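Local coordinates for protein afamin (Homo sapiens, PDB 6FAK) that carries hydrophobic molecules in body fluids, binding vitamin E and keeping lipidated Wnt proteins soluble and active, at residues Ile27-Phe39 and Asn139-Val152. Residues are numbered along the deposited sequence; the frame is centred on the assembly and turned at random. Where two conformers were deposited one is given.
Sequences IIAFAQYVQEATF and NHFLYEVARRNPFV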
ATOM      1  N   ILE A  27      17.844   6.338  11.638  1.00 28.94           N
ATOM      2  CA  ILE A  27      18.042   6.402  10.182  1.00 29.07           C
ATOM      3  C   ILE A  27      16.701   6.305   9.474  1.00 27.46           C
ATOM      4  O   ILE A  27      16.398   7.126   8.585  1.00 26.55           O
ATOM      5  CB  ILE A  27      19.016   5.298   9.712  1.00 30.81           C
ATOM      6  CG1 ILE A  27      20.422   5.683  10.128  1.00 33.13           C
ATOM      7  CG2 ILE A  27      18.967   5.109   8.194  1.00 31.99           C
ATOM      8  CD1 ILE A  27      21.458   4.578   9.899  1.00 35.00           C
ATOM      9  N   ILE A  28      15.883   5.320   9.886  1.00 26.83           N
ATOM     10  CA  ILE A  28      14.577   5.135   9.249  1.00 26.05           C
ATOM     11  C   ILE A  28      13.752   6.439   9.413  1.00 25.37           C
ATOM     12  O   ILE A  28      13.270   6.983   8.431  1.00 24.77           O
ATOM     13  CB  ILE A  28      13.767   3.989   9.851  1.00 26.24           C
ATOM     14  CG1 ILE A  28      14.414   2.627   9.515  1.00 26.90           C
ATOM     15  CG2 ILE A  28      12.337   4.000   9.320  1.00 25.64           C
ATOM     16  CD1 ILE A  28      13.749   1.422  10.134  1.00 27.71           C
ATOM     17  N   ALA A  29      13.645   6.938  10.640  1.00 25.05           N
ATOM     18  CA  ALA A  29      12.824   8.157  10.889  1.00 25.10           C
ATOM     19  C   ALA A  29      13.313   9.377  10.054  1.00 24.62           C
ATOM     20  O   ALA A  29      12.533  10.078   9.433  1.00 24.18           O
ATOM     21  CB  ALA A  29      12.852   8.504  12.366  1.00 25.48           C
ATOM     22  N   PHE A  30      14.615   9.624  10.132  1.00 24.83           N
ATOM     23  CA  PHE A  30      15.230  10.770   9.502  1.00 25.07           C
ATOM     24  C   PHE A  30      15.092  10.690   7.991  1.00 24.30           C
ATOM     25  O   PHE A  30      14.614  11.646   7.379  1.00 24.01           O
ATOM     26  CB  PHE A  30      16.693  10.890   9.909  1.00 26.22           C
ATOM     27  CG  PHE A  30      17.351  12.213   9.572  1.00 26.86           C
ATOM     28  CD1 PHE A  30      16.670  13.309   9.090  1.00 27.17           C
ATOM     29  CD2 PHE A  30      18.699  12.347   9.794  1.00 28.23           C
ATOM     30  CE1 PHE A  30      17.319  14.516   8.827  1.00 27.75           C
ATOM     31  CE2 PHE A  30      19.396  13.525   9.490  1.00 28.66           C
ATOM     32  CZ  PHE A  30      18.690  14.637   9.033  1.00 28.53           C
ATOM     33  N   ALA A  31      15.370   9.507   7.447  1.00 23.84           N
ATOM     34  CA  ALA A  31      15.305   9.268   5.993  1.00 23.56           C
ATOM     35  C   ALA A  31      13.910   9.393   5.449  1.00 23.04           C
ATOM     36  O   ALA A  31      13.723   9.887   4.328  1.00 22.92           O
ATOM     37  CB  ALA A  31      15.911   7.907   5.640  1.00 23.71           C
ATOM     38  N   GLN A  32      12.907   8.960   6.227  1.00 22.60           N
ATOM     39  CA  GLN A  32      11.504   9.096   5.779  1.00 22.34           C
ATOM     40  C   GLN A  32      11.000  10.547   5.850  1.00 22.25           C
ATOM     41  O   GLN A  32      10.312  10.985   4.943  1.00 22.29           O
ATOM     42  CB  GLN A  32      10.558   8.187   6.586  1.00 22.12           C
ATOM     43  CG  GLN A  32      10.839   6.710   6.395  1.00 22.22           C
ATOM     44  CD  GLN A  32       9.796   5.829   7.049  1.00 22.35           C
ATOM     45  OE1 GLN A  32       9.432   6.056   8.220  1.00 22.50           O
ATOM     46  NE2 GLN A  32       9.353   4.782   6.316  1.00 22.39           N
ATOM     47  N   TYR A  33      11.295  11.250   6.951  1.00 22.33           N
ATOM     48  CA  TYR A  33      10.898  12.625   7.100  1.00 22.39           C
ATOM     49  C   TYR A  33      11.612  13.602   6.160  1.00 22.55           C
ATOM     50  O   TYR A  33      11.012  14.573   5.685  1.00 22.60           O
ATOM     51  CB  TYR A  33      11.044  13.060   8.567  1.00 22.65           C
ATOM     52  CG  TYR A  33       9.866  12.607   9.444  1.00 22.65           C
ATOM     53  CD1 TYR A  33       8.545  12.934   9.113  1.00 22.60           C
ATOM     54  CD2 TYR A  33      10.075  11.923  10.612  1.00 22.84           C
ATOM     55  CE1 TYR A  33       7.484  12.558   9.925  1.00 22.61           C
ATOM     56  CE2 TYR A  33       9.016  11.527  11.431  1.00 22.84           C
ATOM     57  CZ  TYR A  33       7.743  11.854  11.080  1.00 22.77           C
ATOM     58  OH  TYR A  33       6.702  11.477  11.902  1.00 22.96           O
ATOM     59  N   VAL A  34      12.896  13.361   5.915  1.00 22.71           N
ATOM     60  CA  VAL A  34      13.761  14.302   5.169  1.00 22.97           C
ATOM     61  C   VAL A  34      14.476  13.459   4.125  1.00 23.37           C
ATOM     62  O   VAL A  34      15.622  12.983   4.306  1.00 23.48           O
ATOM     63  CB  VAL A  34      14.759  15.066   6.086  1.00 23.37           C
ATOM     64  CG1 VAL A  34      15.433  16.178   5.291  1.00 23.69           C
ATOM     65  CG2 VAL A  34      14.071  15.682   7.303  1.00 23.35           C
ATOM     66  N   GLN A  35      13.738  13.190   3.070  1.00 23.54           N
ATOM     67  CA  GLN A  35      14.153  12.214   2.085  1.00 24.02           C
ATOM     68  C   GLN A  35      15.333  12.709   1.230  1.00 24.89           C
ATOM     69  O   GLN A  35      15.949  11.911   0.547  1.00 24.93           O
ATOM     70  CB  GLN A  35      12.958  11.863   1.175  1.00 23.72           C
ATOM     71  CG  GLN A  35      11.869  11.077   1.896  1.00 23.35           C
ATOM     72  CD  GLN A  35      10.586  11.195   1.183  1.00 23.29           C
ATOM     73  OE1 GLN A  35       9.870  12.142   1.421  1.00 23.24           O
ATOM     74  NE2 GLN A  35      10.311  10.273   0.245  1.00 23.49           N
ATOM     75  N   GLU A  36      15.587  14.015   1.259  1.00 26.11           N
ATOM     76  CA  GLU A  36      16.754  14.643   0.589  1.00 27.81           C
ATOM     77  C   GLU A  36      18.021  14.591   1.427  1.00 28.35           C
ATOM     78  O   GLU A  36      19.117  14.844   0.889  1.00 29.07           O
ATOM     79  CB  GLU A  36      16.486  16.131   0.238  1.00 28.93           C
ATOM     80  CG  GLU A  36      15.193  16.384  -0.510  1.00 30.03           C
ATOM     81  CD  GLU A  36      13.906  16.453   0.403  1.00 31.07           C
ATOM     82  OE1 GLU A  36      13.990  16.196   1.654  1.00 30.61           O
ATOM     83  OE2 GLU A  36      12.799  16.763  -0.152  1.00 31.88           O
ATOM     84  N   ALA A  37      17.916  14.293   2.725  1.00 28.36           N
ATOM     85  CA  ALA A  37      19.100  14.245   3.586  1.00 28.85           C
ATOM     86  C   ALA A  37      20.115  13.178   3.142  1.00 29.63           C
ATOM     87  O   ALA A  37      19.734  12.079   2.667  1.00 29.27           O
ATOM     88  CB  ALA A  37      18.734  14.059   5.041  1.00 28.93           C
ATOM     89  N   THR A  38      21.404  13.539   3.267  1.00 29.86           N
ATOM     90  CA  THR A  38      22.513  12.717   2.848  1.00 30.58           C
ATOM     91  C   THR A  38      22.824  11.729   3.960  1.00 31.45           C
ATOM     92  O   THR A  38      22.396  11.891   5.102  1.00 31.37           O
ATOM     93  CB  THR A  38      23.796  13.578   2.566  1.00 31.67           C
ATOM     94  OG1 THR A  38      24.169  14.277   3.765  1.00 31.45           O
ATOM     95  CG2 THR A  38      23.542  14.624   1.469  1.00 31.70           C
ATOM     96  N   PHE A  39      23.597  10.714   3.632  1.00 33.61           N
ATOM     97  CA  PHE A  39      24.036   9.721   4.629  1.00 36.84           C
ATOM     98  C   PHE A  39      24.935  10.282   5.731  1.00 37.02           C
ATOM     99  O   PHE A  39      24.841   9.858   6.884  1.00 36.66           O
ATOM    100  CB  PHE A  39      24.692   8.489   3.976  1.00 38.59           C
ATOM    101  CG  PHE A  39      24.902   7.356   4.944  1.00 40.57           C
ATOM    102  CD1 PHE A  39      23.851   6.527   5.308  1.00 38.44           C
ATOM    103  CD2 PHE A  39      26.142   7.183   5.579  1.00 42.89           C
ATOM    104  CE1 PHE A  39      24.032   5.505   6.227  1.00 40.42           C
ATOM    105  CE2 PHE A  39      26.334   6.160   6.497  1.00 43.55           C
ATOM    106  CZ  PHE A  39      25.268   5.313   6.820  1.00 42.27           C
ATOM    107  N   ASN A 139      23.344  -0.058   7.502  1.00 38.60           N
ATOM    108  CA  ASN A 139      22.990   1.343   7.711  1.00 38.32           C
ATOM    109  C   ASN A 139      22.674   2.039   6.386  1.00 36.05           C
ATOM    110  O   ASN A 139      21.647   2.680   6.280  1.00 33.57           O
ATOM    111  CB  ASN A 139      24.064   2.131   8.448  1.00 38.72           C
ATOM    112  CG  ASN A 139      24.077   1.870   9.953  1.00 42.10           C
ATOM    113  OD1 ASN A 139      23.140   1.304  10.511  1.00 45.02           O
ATOM    114  ND2 ASN A 139      25.155   2.296  10.616  1.00 41.19           N
ATOM    115  N   HIS A 140      23.536   1.874   5.383  0.53 35.37           N
ATOM    116  CA  HIS A 140      23.323   2.506   4.072  0.53 35.56           C
ATOM    117  C   HIS A 140      22.122   1.904   3.324  0.53 35.40           C
ATOM    118  O   HIS A 140      21.315   2.641   2.730  0.53 33.20           O
ATOM    119  CB  HIS A 140      24.600   2.470   3.217  0.53 36.87           C
ATOM    120  CG  HIS A 140      24.547   3.371   2.018  0.53 37.46           C
ATOM    121  ND1 HIS A 140      25.170   4.597   1.972  0.53 38.46           N
ATOM    122  CD2 HIS A 140      23.929   3.222   0.822  0.53 37.27           C
ATOM    123  CE1 HIS A 140      24.933   5.166   0.803  0.53 37.77           C
ATOM    124  NE2 HIS A 140      24.188   4.350   0.086  0.53 36.65           N
ATOM    125  N   PHE A 141      21.967   0.581   3.380  1.00 34.90           N
ATOM    126  CA  PHE A 141      20.753  -0.096   2.824  1.00 36.30           C
ATOM    127  C   PHE A 141      19.422   0.477   3.372  1.00 34.78           C
ATOM    128  O   PHE A 141      18.522   0.819   2.609  1.00 34.27           O
ATOM    129  CB  PHE A 141      20.802  -1.607   3.148  1.00 41.07           C
ATOM    130  CG  PHE A 141      19.508  -2.341   2.873  1.00 42.55           C
ATOM    131  CD1 PHE A 141      19.200  -2.782   1.589  1.00 43.85           C
ATOM    132  CD2 PHE A 141      18.602  -2.576   3.894  1.00 45.28           C
ATOM    133  CE1 PHE A 141      18.013  -3.431   1.327  1.00 40.14           C
ATOM    134  CE2 PHE A 141      17.419  -3.233   3.651  1.00 45.91           C
ATOM    135  CZ  PHE A 141      17.132  -3.652   2.360  1.00 46.59           C
ATOM    136  N   LEU A 142      19.343   0.565   4.697  1.00 31.83           N
ATOM    137  CA  LEU A 142      18.213   1.041   5.401  1.00 32.23           C
ATOM    138  C   LEU A 142      17.901   2.526   5.095  1.00 29.51           C
ATOM    139  O   LEU A 142      16.744   2.879   4.891  1.00 29.01           O
ATOM    140  CB  LEU A 142      18.426   0.824   6.888  1.00 33.60           C
ATOM    141  CG  LEU A 142      17.305   0.502   7.839  1.00 38.64           C
ATOM    142  CD1 LEU A 142      16.253  -0.411   7.237  1.00 39.34           C
ATOM    143  CD2 LEU A 142      17.897  -0.129   9.112  1.00 38.93           C
ATOM    144  N   TYR A 143      18.931   3.374   5.095  1.00 27.89           N
ATOM    145  CA  TYR A 143      18.830   4.729   4.546  1.00 27.30           C
ATOM    146  C   TYR A 143      18.202   4.765   3.155  1.00 26.87           C
ATOM    147  O   TYR A 143      17.277   5.550   2.909  1.00 25.93           O
ATOM    148  CB  TYR A 143      20.215   5.376   4.526  1.00 28.09           C
ATOM    149  CG  TYR A 143      20.403   6.612   3.722  1.00 28.41           C
ATOM    150  CD1 TYR A 143      19.898   7.823   4.159  1.00 28.65           C
ATOM    151  CD2 TYR A 143      21.153   6.598   2.542  1.00 29.17           C
ATOM    152  CE1 TYR A 143      20.077   8.988   3.421  1.00 28.74           C
ATOM    153  CE2 TYR A 143      21.363   7.762   1.804  1.00 28.92           C
ATOM    154  CZ  TYR A 143      20.842   8.956   2.266  1.00 28.62           C
ATOM    155  OH  TYR A 143      21.056  10.099   1.563  1.00 29.08           O
ATOM    156  N   GLU A 144      18.726   3.955   2.232  1.00 27.18           N
ATOM    157  CA  GLU A 144      18.333   4.035   0.838  1.00 27.49           C
ATOM    158  C   GLU A 144      16.912   3.511   0.656  1.00 26.51           C
ATOM    159  O   GLU A 144      16.103   4.112  -0.110  1.00 26.30           O
ATOM    160  CB  GLU A 144      19.334   3.314  -0.091  1.00 29.54           C
ATOM    161  CG  GLU A 144      20.774   3.905  -0.136  1.00 31.42           C
ATOM    162  CD  GLU A 144      20.926   5.290  -0.760  1.00 34.53           C
ATOM    163  OE1 GLU A 144      19.928   5.875  -1.224  1.00 34.57           O
ATOM    164  OE2 GLU A 144      22.088   5.808  -0.790  1.00 37.14           O
ATOM    165  N   VAL A 145      16.559   2.475   1.414  1.00 25.53           N
ATOM    166  CA  VAL A 145      15.199   1.933   1.380  1.00 25.07           C
ATOM    167  C   VAL A 145      14.168   2.888   1.992  1.00 24.25           C
ATOM    168  O   VAL A 145      13.124   3.162   1.393  1.00 24.07           O
ATOM    169  CB  VAL A 145      15.150   0.514   1.991  1.00 25.65           C
ATOM    170  CG1 VAL A 145      13.729  -0.014   1.957  1.00 25.76           C
ATOM    171  CG2 VAL A 145      16.003  -0.436   1.140  1.00 26.49           C
ATOM    172  N   ALA A 146      14.467   3.446   3.164  1.00 23.90           N
ATOM    173  CA  ALA A 146      13.507   4.276   3.886  1.00 23.51           C
ATOM    174  C   ALA A 146      13.166   5.594   3.173  1.00 23.43           C
ATOM    175  O   ALA A 146      12.015   5.974   3.095  1.00 23.17           O
ATOM    176  CB  ALA A 146      14.007   4.560   5.277  1.00 23.56           C
ATOM    177  N   ARG A 147      14.166   6.253   2.592  1.00 23.54           N
ATOM    178  CA  ARG A 147      13.907   7.495   1.847  1.00 23.66           C
ATOM    179  C   ARG A 147      13.068   7.259   0.612  1.00 23.69           C
ATOM    180  O   ARG A 147      12.324   8.159   0.206  1.00 23.51           O
ATOM    181  CB  ARG A 147      15.219   8.255   1.513  1.00 24.01           C
ATOM    182  CG  ARG A 147      16.177   7.518   0.576  1.00 24.53           C
ATOM    183  CD  ARG A 147      17.637   7.974   0.772  1.00 25.19           C
ATOM    184  NE  ARG A 147      17.768   9.417   0.538  1.00 25.66           N
ATOM    185  CZ  ARG A 147      18.469   9.996  -0.424  1.00 26.24           C
ATOM    186  NH1 ARG A 147      19.190   9.258  -1.270  1.00 26.72           N
ATOM    187  NH2 ARG A 147      18.446  11.318  -0.550  1.00 26.28           N
ATOM    188  N   ARG A 148      13.130   6.041   0.067  1.00 23.93           N
ATOM    189  CA  ARG A 148      12.302   5.672  -1.092  1.00 24.31           C
ATOM    190  C   ARG A 148      10.948   5.073  -0.715  1.00 23.97           C
ATOM    191  O   ARG A 148      10.122   4.887  -1.592  1.00 24.11           O
ATOM    192  CB  ARG A 148      13.046   4.709  -2.010  1.00 24.96           C
ATOM    193  CG  ARG A 148      14.170   5.381  -2.822  1.00 25.67           C
ATOM    194  CD  ARG A 148      15.122   4.350  -3.464  1.00 26.75           C
ATOM    195  NE  ARG A 148      16.181   5.035  -4.226  1.00 27.62           N
ATOM    196  CZ  ARG A 148      17.278   5.547  -3.709  1.00 27.95           C
ATOM    197  NH1 ARG A 148      17.563   5.375  -2.411  1.00 27.95           N
ATOM    198  NH2 ARG A 148      18.110   6.255  -4.479  1.00 28.46           N
ATOM    199  N   ASN A 149      10.727   4.814   0.567  1.00 23.63           N
ATOM    200  CA  ASN A 149       9.500   4.176   1.081  1.00 23.63           C
ATOM    201  C   ASN A 149       9.082   4.937   2.350  1.00 23.43           C
ATOM    202  O   ASN A 149       9.121   4.388   3.458  1.00 23.35           O
ATOM    203  CB  ASN A 149       9.749   2.666   1.354  1.00 23.67           C
ATOM    204  CG  ASN A 149      10.032   1.901   0.104  1.00 24.09           C
ATOM    205  OD1 ASN A 149       9.106   1.499  -0.563  1.00 24.64           O
ATOM    206  ND2 ASN A 149      11.333   1.746  -0.266  1.00 24.08           N
ATOM    207  N   PRO A 150       8.705   6.212   2.200  1.00 23.11           N
ATOM    208  CA  PRO A 150       8.588   7.070   3.373  1.00 22.97           C
ATOM    209  C   PRO A 150       7.432   6.746   4.301  1.00 23.01           C
ATOM    210  O   PRO A 150       7.436   7.268   5.405  1.00 22.60           O
ATOM    211  CB  PRO A 150       8.303   8.460   2.767  1.00 23.06           C
ATOM    212  CG  PRO A 150       7.785   8.193   1.394  1.00 23.24           C
ATOM    213  CD  PRO A 150       8.475   6.950   0.953  1.00 23.30           C
ATOM    214  N   PHE A 151       6.457   5.944   3.829  1.00 23.31           N
ATOM    215  CA  PHE A 151       5.283   5.629   4.640  1.00 23.84           C
ATOM    216  C   PHE A 151       5.322   4.234   5.226  1.00 24.15           C
ATOM    217  O   PHE A 151       4.445   3.918   6.014  1.00 24.54           O
ATOM    218  CB  PHE A 151       4.020   5.817   3.842  1.00 24.46           C
ATOM    219  CG  PHE A 151       3.834   7.220   3.372  1.00 25.06           C
ATOM    220  CD1 PHE A 151       3.526   8.204   4.275  1.00 25.33           C
ATOM    221  CD2 PHE A 151       3.981   7.551   2.025  1.00 25.49           C
ATOM    222  CE1 PHE A 151       3.412   9.502   3.897  1.00 25.36           C
ATOM    223  CE2 PHE A 151       3.850   8.858   1.636  1.00 25.75           C
ATOM    224  CZ  PHE A 151       3.558   9.824   2.573  1.00 25.77           C
ATOM    225  N   VAL A 152       6.286   3.396   4.839  1.00 23.97           N
ATOM    226  CA  VAL A 152       6.326   2.009   5.327  1.00 24.04           C
ATOM    227  C   VAL A 152       6.658   2.011   6.810  1.00 23.62           C
ATOM    228  O   VAL A 152       7.533   2.745   7.264  1.00 23.29           O
ATOM    229  CB  VAL A 152       7.321   1.143   4.558  1.00 24.76           C
ATOM    230  CG1 VAL A 152       7.303  -0.327   5.008  1.00 24.87           C
ATOM    231  CG2 VAL A 152       6.876   1.143   3.099  1.00 25.69           C
TER
HETATM  232  O   HOH W   1       7.076   5.549   9.130  1.00 32.91           O
HETATM  233  O   HOH W   2       8.824   3.630   9.691  1.00 40.51           O
HETATM  234  O   HOH W   3      17.333  10.925   3.161  1.00 26.50           O
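Helix 27-33 crosses helix 139-148 at -39°, and the axes come within 7.4 Å, with the small side chains of A31 and A146 meeting CB to CB at 3.9 Å. I27 lays CG2 against the backbone N of Y143, and I28 CG1 touches L142 CG. Beyond the crossing both chains turn out of their helices, and side chains from the helices and following turns bond to main-chain carbonyls. An extended chain (chi2 -173°) carries the Q32 amide to the turn 149-152, where NE2 donates to V152 O (2.9 Å, nearly straight at 172°, on a lone pair) and to N149 O (2.9 Å, more bent), while two waters lie within hydrogen-bonding distance of OE1. A leucine in its place would probably leave both carbonyls without this donor and the turn less firmly tied to the helix. Q35 and R147 exchange bonds: Q35 NE2 gives to R147 O, and R147 NH2 returns one to Q35 O (2.8 Å), with Q35 OE1 taken by the backbone of K109. Y143 OH donates to A37 O at 2.6 Å; its ring is sandwiched between R147 CD, centred over one face, and F39, whose edge meets the other in a T-shaped pair. The contact joins helices 22-33 and 134-148 within the first domain of the helical serum albumin fold.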